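Local coordinates for protein spectinomycin phosphotransferase (Legionella pneumophila, PDB 3I1A) that is a kinase-fold enzyme that probably transfers phosphate from a nucleotide to the antibiotic spectinomycin, giving resistance, at residues K205-N217 and I228-D242. Residues are numbered along the deposited sequence; the frame is centred on the assembly and turned at random.
Sequences KYVLCHSDIHAGN and IIDWDEPMLAPKERD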
loop_
_atom_site.group_PDB
_atom_site.type_symbol
_atom_site.label_atom_id
_atom_site.label_comp_id
_atom_site.label_asym_id
_atom_site.label_seq_id
_atom_site.Cartn_x
_atom_site.Cartn_y
_atom_site.Cartn_z
ATOM N N LYS A 205 -8.383 -16.097 -13.384
ATOM C CA LYS A 205 -8.710 -14.687 -13.568
ATOM C C LYS A 205 -7.915 -13.778 -12.622
ATOM O O LYS A 205 -8.190 -12.587 -12.528
ATOM C CB LYS A 205 -10.216 -14.449 -13.373
ATOM C CG LYS A 205 -11.094 -15.083 -14.453
ATOM C CD LYS A 205 -12.595 -14.827 -14.195
ATOM C CE LYS A 205 -13.029 -15.314 -12.809
ATOM N NZ LYS A 205 -14.266 -16.178 -12.837
ATOM N N TYR A 206 -6.961 -14.341 -11.888
ATOM C CA TYR A 206 -6.145 -13.515 -11.011
ATOM C C TYR A 206 -5.113 -12.782 -11.862
ATOM O O TYR A 206 -4.665 -13.300 -12.898
ATOM C CB TYR A 206 -5.426 -14.382 -9.977
ATOM C CG TYR A 206 -6.268 -14.795 -8.769
ATOM C CD1 TYR A 206 -7.658 -14.734 -8.794
ATOM C CD2 TYR A 206 -5.654 -15.269 -7.614
ATOM C CE1 TYR A 206 -8.411 -15.132 -7.694
ATOM C CE2 TYR A 206 -6.404 -15.677 -6.506
ATOM C CZ TYR A 206 -7.778 -15.601 -6.555
ATOM O OH TYR A 206 -8.507 -15.980 -5.447
ATOM N N VAL A 207 -4.734 -11.581 -11.441
ATOM C CA VAL A 207 -3.748 -10.801 -12.175
ATOM C C VAL A 207 -2.796 -10.201 -11.147
ATOM O O VAL A 207 -3.064 -10.251 -9.945
ATOM C CB VAL A 207 -4.405 -9.633 -12.974
ATOM C CG1 VAL A 207 -5.364 -10.185 -14.022
ATOM C CG2 VAL A 207 -5.101 -8.668 -12.019
ATOM N N LEU A 208 -1.684 -9.656 -11.614
ATOM C CA LEU A 208 -0.726 -9.025 -10.715
ATOM C C LEU A 208 -1.384 -7.730 -10.229
ATOM O O LEU A 208 -1.748 -6.868 -11.047
ATOM C CB LEU A 208 0.560 -8.718 -11.474
ATOM C CG LEU A 208 1.605 -7.853 -10.760
ATOM C CD1 LEU A 208 2.101 -8.589 -9.486
ATOM C CD2 LEU A 208 2.768 -7.586 -11.745
ATOM N N CYS A 209 -1.522 -7.596 -8.910
ATOM C CA CYS A 209 -2.158 -6.437 -8.274
ATOM C C CYS A 209 -1.235 -5.731 -7.321
ATOM O O CYS A 209 -0.408 -6.359 -6.674
ATOM C CB CYS A 209 -3.383 -6.856 -7.456
ATOM S SG CYS A 209 -4.767 -7.393 -8.444
ATOM N N HIS A 210 -1.374 -4.414 -7.251
ATOM C CA HIS A 210 -0.598 -3.638 -6.297
ATOM C C HIS A 210 -1.106 -4.002 -4.882
ATOM O O HIS A 210 -0.310 -4.249 -3.968
ATOM C CB HIS A 210 -0.792 -2.155 -6.586
ATOM C CG HIS A 210 -0.088 -1.263 -5.620
ATOM N ND1 HIS A 210 -0.582 -0.994 -4.359
ATOM C CD2 HIS A 210 1.045 -0.537 -5.749
ATOM C CE1 HIS A 210 0.216 -0.126 -3.760
ATOM N NE2 HIS A 210 1.210 0.168 -4.583
ATOM N N SER A 211 -2.427 -4.026 -4.725
ATOM C CA SER A 211 -3.159 -4.381 -3.487
ATOM C C SER A 211 -3.515 -3.260 -2.501
ATOM O O SER A 211 -4.372 -3.448 -1.619
ATOM C CB SER A 211 -2.466 -5.545 -2.740
ATOM O OG SER A 211 -1.473 -5.120 -1.797
ATOM N N ASP A 212 -2.915 -2.084 -2.666
ATOM C CA ASP A 212 -3.184 -0.996 -1.738
ATOM C C ASP A 212 -2.936 0.315 -2.471
ATOM O O ASP A 212 -2.262 1.232 -1.969
ATOM C CB ASP A 212 -2.240 -1.145 -0.534
ATOM C CG ASP A 212 -2.668 -0.327 0.655
ATOM O OD1 ASP A 212 -3.861 0.012 0.756
ATOM O OD2 ASP A 212 -1.796 -0.031 1.505
ATOM N N ILE A 213 -3.528 0.412 -3.656
ATOM C CA ILE A 213 -3.301 1.575 -4.483
ATOM C C ILE A 213 -4.261 2.730 -4.271
ATOM O O ILE A 213 -5.141 3.001 -5.089
ATOM C CB ILE A 213 -3.178 1.128 -5.993
ATOM C CG1 ILE A 213 -2.812 2.317 -6.871
ATOM C CG2 ILE A 213 -4.447 0.411 -6.463
ATOM C CD1 ILE A 213 -1.558 3.052 -6.380
ATOM N N HIS A 214 -4.073 3.397 -3.125
ATOM C CA HIS A 214 -4.853 4.573 -2.762
ATOM C C HIS A 214 -4.036 5.817 -3.121
ATOM O O HIS A 214 -2.892 5.699 -3.570
ATOM C CB HIS A 214 -5.211 4.563 -1.265
ATOM C CG HIS A 214 -4.034 4.454 -0.356
ATOM N ND1 HIS A 214 -3.269 5.544 0.014
ATOM C CD2 HIS A 214 -3.507 3.386 0.286
ATOM C CE1 HIS A 214 -2.325 5.145 0.847
ATOM N NE2 HIS A 214 -2.448 3.841 1.031
ATOM N N ALA A 215 -4.628 6.995 -2.923
ATOM C CA ALA A 215 -3.988 8.253 -3.308
ATOM C C ALA A 215 -2.615 8.500 -2.731
ATOM O O ALA A 215 -1.798 9.197 -3.344
ATOM C CB ALA A 215 -4.912 9.426 -2.999
ATOM N N GLY A 216 -2.355 7.936 -1.557
ATOM C CA GLY A 216 -1.060 8.112 -0.948
ATOM C C GLY A 216 0.039 7.384 -1.686
ATOM O O GLY A 216 1.217 7.696 -1.518
ATOM N N ASN A 217 -0.338 6.410 -2.514
ATOM C CA ASN A 217 0.652 5.644 -3.261
ATOM C C ASN A 217 0.849 6.039 -4.722
ATOM O O ASN A 217 1.458 5.316 -5.525
ATOM C CB ASN A 217 0.376 4.159 -3.093
ATOM C CG ASN A 217 0.778 3.684 -1.705
ATOM O OD1 ASN A 217 1.725 4.222 -1.127
ATOM N ND2 ASN A 217 0.086 2.694 -1.175
ATOM N N ILE A 228 3.646 5.143 -9.408
ATOM C CA ILE A 228 2.967 4.306 -8.422
ATOM C C ILE A 228 4.027 3.767 -7.474
ATOM O O ILE A 228 4.983 3.146 -7.921
ATOM C CB ILE A 228 2.244 3.115 -9.077
ATOM C CG1 ILE A 228 1.109 3.634 -9.964
ATOM C CG2 ILE A 228 1.687 2.191 -7.974
ATOM C CD1 ILE A 228 0.427 2.530 -10.763
ATOM N N ILE A 229 3.855 3.999 -6.172
ATOM C CA ILE A 229 4.838 3.563 -5.183
ATOM C C ILE A 229 4.304 2.508 -4.226
ATOM O O ILE A 229 3.128 2.143 -4.274
ATOM C CB ILE A 229 5.394 4.761 -4.341
ATOM C CG1 ILE A 229 4.263 5.470 -3.585
ATOM C CG2 ILE A 229 6.118 5.748 -5.290
ATOM C CD1 ILE A 229 4.771 6.421 -2.510
ATOM N N ASP A 230 5.220 2.014 -3.393
ATOM C CA ASP A 230 5.008 0.981 -2.381
ATOM C C ASP A 230 4.677 -0.369 -2.986
ATOM O O ASP A 230 3.542 -0.842 -2.926
ATOM C CB ASP A 230 3.919 1.355 -1.392
ATOM C CG ASP A 230 3.822 0.343 -0.244
ATOM O OD1 ASP A 230 4.469 -0.727 -0.324
ATOM O OD2 ASP A 230 3.093 0.608 0.722
ATOM N N TRP A 231 5.696 -0.997 -3.540
ATOM C CA TRP A 231 5.568 -2.295 -4.170
ATOM C C TRP A 231 6.065 -3.392 -3.241
ATOM O O TRP A 231 6.552 -4.429 -3.696
ATOM C CB TRP A 231 6.367 -2.286 -5.477
ATOM C CG TRP A 231 5.667 -1.518 -6.535
ATOM C CD1 TRP A 231 5.878 -0.210 -6.918
ATOM C CD2 TRP A 231 4.561 -1.989 -7.301
ATOM N NE1 TRP A 231 4.954 0.145 -7.878
ATOM C CE2 TRP A 231 4.137 -0.930 -8.127
ATOM C CE3 TRP A 231 3.882 -3.213 -7.363
ATOM C CZ2 TRP A 231 3.064 -1.060 -9.003
ATOM C CZ3 TRP A 231 2.815 -3.339 -8.229
ATOM C CH2 TRP A 231 2.416 -2.271 -9.040
ATOM N N ASP A 232 5.912 -3.169 -1.933
ATOM C CA ASP A 232 6.384 -4.141 -0.934
ATOM C C ASP A 232 5.545 -5.404 -0.812
ATOM O O ASP A 232 6.067 -6.462 -0.508
ATOM C CB ASP A 232 6.490 -3.493 0.454
ATOM C CG ASP A 232 7.681 -2.567 0.574
ATOM O OD1 ASP A 232 8.618 -2.719 -0.241
ATOM O OD2 ASP A 232 7.687 -1.698 1.480
ATOM N N GLU A 233 4.248 -5.304 -1.054
ATOM C CA GLU A 233 3.409 -6.484 -0.925
ATOM C C GLU A 233 2.405 -6.687 -2.060
ATOM O O GLU A 233 1.202 -6.670 -1.820
ATOM C CB GLU A 233 2.664 -6.419 0.412
ATOM C CG GLU A 233 3.574 -6.324 1.617
ATOM C CD GLU A 233 3.829 -7.673 2.253
ATOM O OE1 GLU A 233 4.350 -8.574 1.552
ATOM O OE2 GLU A 233 3.502 -7.835 3.453
ATOM N N PRO A 234 2.886 -6.855 -3.302
ATOM C CA PRO A 234 1.969 -7.065 -4.431
ATOM C C PRO A 234 1.349 -8.454 -4.250
ATOM O O PRO A 234 1.716 -9.169 -3.324
ATOM C CB PRO A 234 2.890 -6.983 -5.649
ATOM C CG PRO A 234 4.204 -7.527 -5.129
ATOM C CD PRO A 234 4.291 -6.893 -3.741
ATOM N N MET A 235 0.447 -8.852 -5.142
ATOM C CA MET A 235 -0.213 -10.159 -5.005
ATOM C C MET A 235 -0.932 -10.564 -6.294
ATOM O O MET A 235 -1.001 -9.778 -7.240
ATOM C CB MET A 235 -1.257 -10.098 -3.882
ATOM C CG MET A 235 -2.518 -9.299 -4.238
ATOM S SD MET A 235 -3.737 -9.119 -2.900
ATOM C CE MET A 235 -4.122 -10.847 -2.541
ATOM N N LEU A 236 -1.423 -11.802 -6.335
ATOM C CA LEU A 236 -2.208 -12.259 -7.474
ATOM C C LEU A 236 -3.624 -12.300 -6.932
ATOM O O LEU A 236 -3.891 -12.939 -5.918
ATOM C CB LEU A 236 -1.776 -13.656 -7.946
ATOM C CG LEU A 236 -0.411 -13.673 -8.616
ATOM C CD1 LEU A 236 0.064 -15.077 -8.878
ATOM C CD2 LEU A 236 -0.524 -12.912 -9.914
ATOM N N ALA A 237 -4.538 -11.589 -7.594
ATOM C CA ALA A 237 -5.899 -11.547 -7.115
ATOM C C ALA A 237 -6.743 -10.982 -8.257
ATOM O O ALA A 237 -6.202 -10.593 -9.294
ATOM C CB ALA A 237 -5.947 -10.600 -5.900
ATOM N N PRO A 238 -8.072 -10.990 -8.104
ATOM C CA PRO A 238 -8.964 -10.443 -9.131
ATOM C C PRO A 238 -8.595 -8.964 -9.266
ATOM O O PRO A 238 -8.224 -8.328 -8.276
ATOM C CB PRO A 238 -10.347 -10.591 -8.501
ATOM C CG PRO A 238 -10.194 -11.838 -7.672
ATOM C CD PRO A 238 -8.842 -11.600 -7.008
ATOM N N LYS A 239 -8.717 -8.423 -10.475
ATOM C CA LYS A 239 -8.370 -7.033 -10.738
ATOM C C LYS A 239 -9.076 -6.063 -9.806
ATOM O O LYS A 239 -8.567 -4.962 -9.563
ATOM C CB LYS A 239 -8.704 -6.668 -12.195
ATOM C CG LYS A 239 -10.199 -6.747 -12.570
ATOM C CD LYS A 239 -10.397 -6.315 -14.039
ATOM C CE LYS A 239 -11.887 -6.204 -14.417
ATOM N NZ LYS A 239 -12.652 -7.481 -14.293
ATOM N N GLU A 240 -10.246 -6.460 -9.300
ATOM C CA GLU A 240 -11.012 -5.605 -8.412
ATOM C C GLU A 240 -10.269 -5.271 -7.107
ATOM O O GLU A 240 -10.607 -4.298 -6.429
ATOM C CB GLU A 240 -12.392 -6.241 -8.150
ATOM C CG GLU A 240 -13.340 -6.229 -9.385
ATOM C CD GLU A 240 -12.987 -7.234 -10.482
ATOM O OE1 GLU A 240 -12.199 -8.183 -10.248
ATOM O OE2 GLU A 240 -13.521 -7.080 -11.597
ATOM N N ARG A 241 -9.259 -6.067 -6.771
ATOM C CA ARG A 241 -8.412 -5.804 -5.596
ATOM C C ARG A 241 -7.829 -4.387 -5.728
ATOM O O ARG A 241 -7.658 -3.661 -4.727
ATOM C CB ARG A 241 -7.275 -6.810 -5.569
ATOM C CG ARG A 241 -6.093 -6.432 -4.686
ATOM C CD ARG A 241 -6.407 -6.614 -3.216
ATOM N NE ARG A 241 -7.094 -5.440 -2.676
ATOM C CZ ARG A 241 -7.351 -5.288 -1.388
ATOM N NH1 ARG A 241 -6.975 -6.233 -0.526
ATOM N NH2 ARG A 241 -7.998 -4.203 -0.963
ATOM N N ASP A 242 -7.471 -4.013 -6.954
ATOM C CA ASP A 242 -6.959 -2.673 -7.195
ATOM C C ASP A 242 -8.053 -1.690 -7.641
ATOM O O ASP A 242 -8.057 -0.512 -7.241
ATOM C CB ASP A 242 -5.853 -2.679 -8.273
ATOM C CG ASP A 242 -4.551 -3.262 -7.771
ATOM O OD1 ASP A 242 -4.384 -3.397 -6.540
ATOM O OD2 ASP A 242 -3.682 -3.557 -8.613
HETATM O O HOH W 1 -9.339 -10.179 -12.735
HETATM O O HOH W 2 2.338 -3.356 -3.175
#
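H210 and D242 join 205-217 to 228-242, the segment that carries D230. H210-N217 (HSDIHAGN) matches the HxDxxxxN catalytic-loop motif of aminoglycoside phosphotransferases and kinases, and D230 probably corresponds to the aspartate of the kinase DFG motif. The carboxylate of D242 meets the turn at H210-S211 with both oxygens, each through its syn lone pair: OD2 takes H210 N at 2.8 Å and OD1 takes S211 N at 2.7 Å. OD2 is also bonded to H129, so the group is gripped by three N-H donors, which probably favours its ionised form.

The imidazole of H210 reaches I229 and W231. With CG anti to the backbone N (chi1 177°), NE2 gives a nearly straight bond of 2.8 Å to I229 O, which lies close to the ring plane. ND1, in turn, accepts D212 N at 3.1 Å, again in plane, and these two bonds fix the ring's rotation. Its CD2 edge is directed at the face of the W231 six-membered ring in a T-shaped pair, planes at 73°. Water 2 sits over one imidazole face and joins H210 O to D230 O.

N217, at the end of the loop, faces D230 across the contact; both bind magnesium in another structure of this protein, though no metal is bound here. Their amide and carboxylate planes are perpendicular; N217 OD1 approaches D230 CB at 3.6 Å, while ND2 is tied back to D212 O. Over the R241 guanidinium, S211 O lies centred on one face.

In strands 207-209 and 235-237, the antiparallel hydrogen-bonded pairs V207-A237 and C209-M235 flank the non-hydrogen-bonded pair L208-L236. At their end the Y206 ring receives A237 CA over one face, 3.9 Å from its centroid, and runs alongside P238.

Together, the bonds of H210 and D242 set the two segments against each other, H210 NE2 tying the loop to the carbonyl next to D230, and so probably help to place N217 and D230 for magnesium.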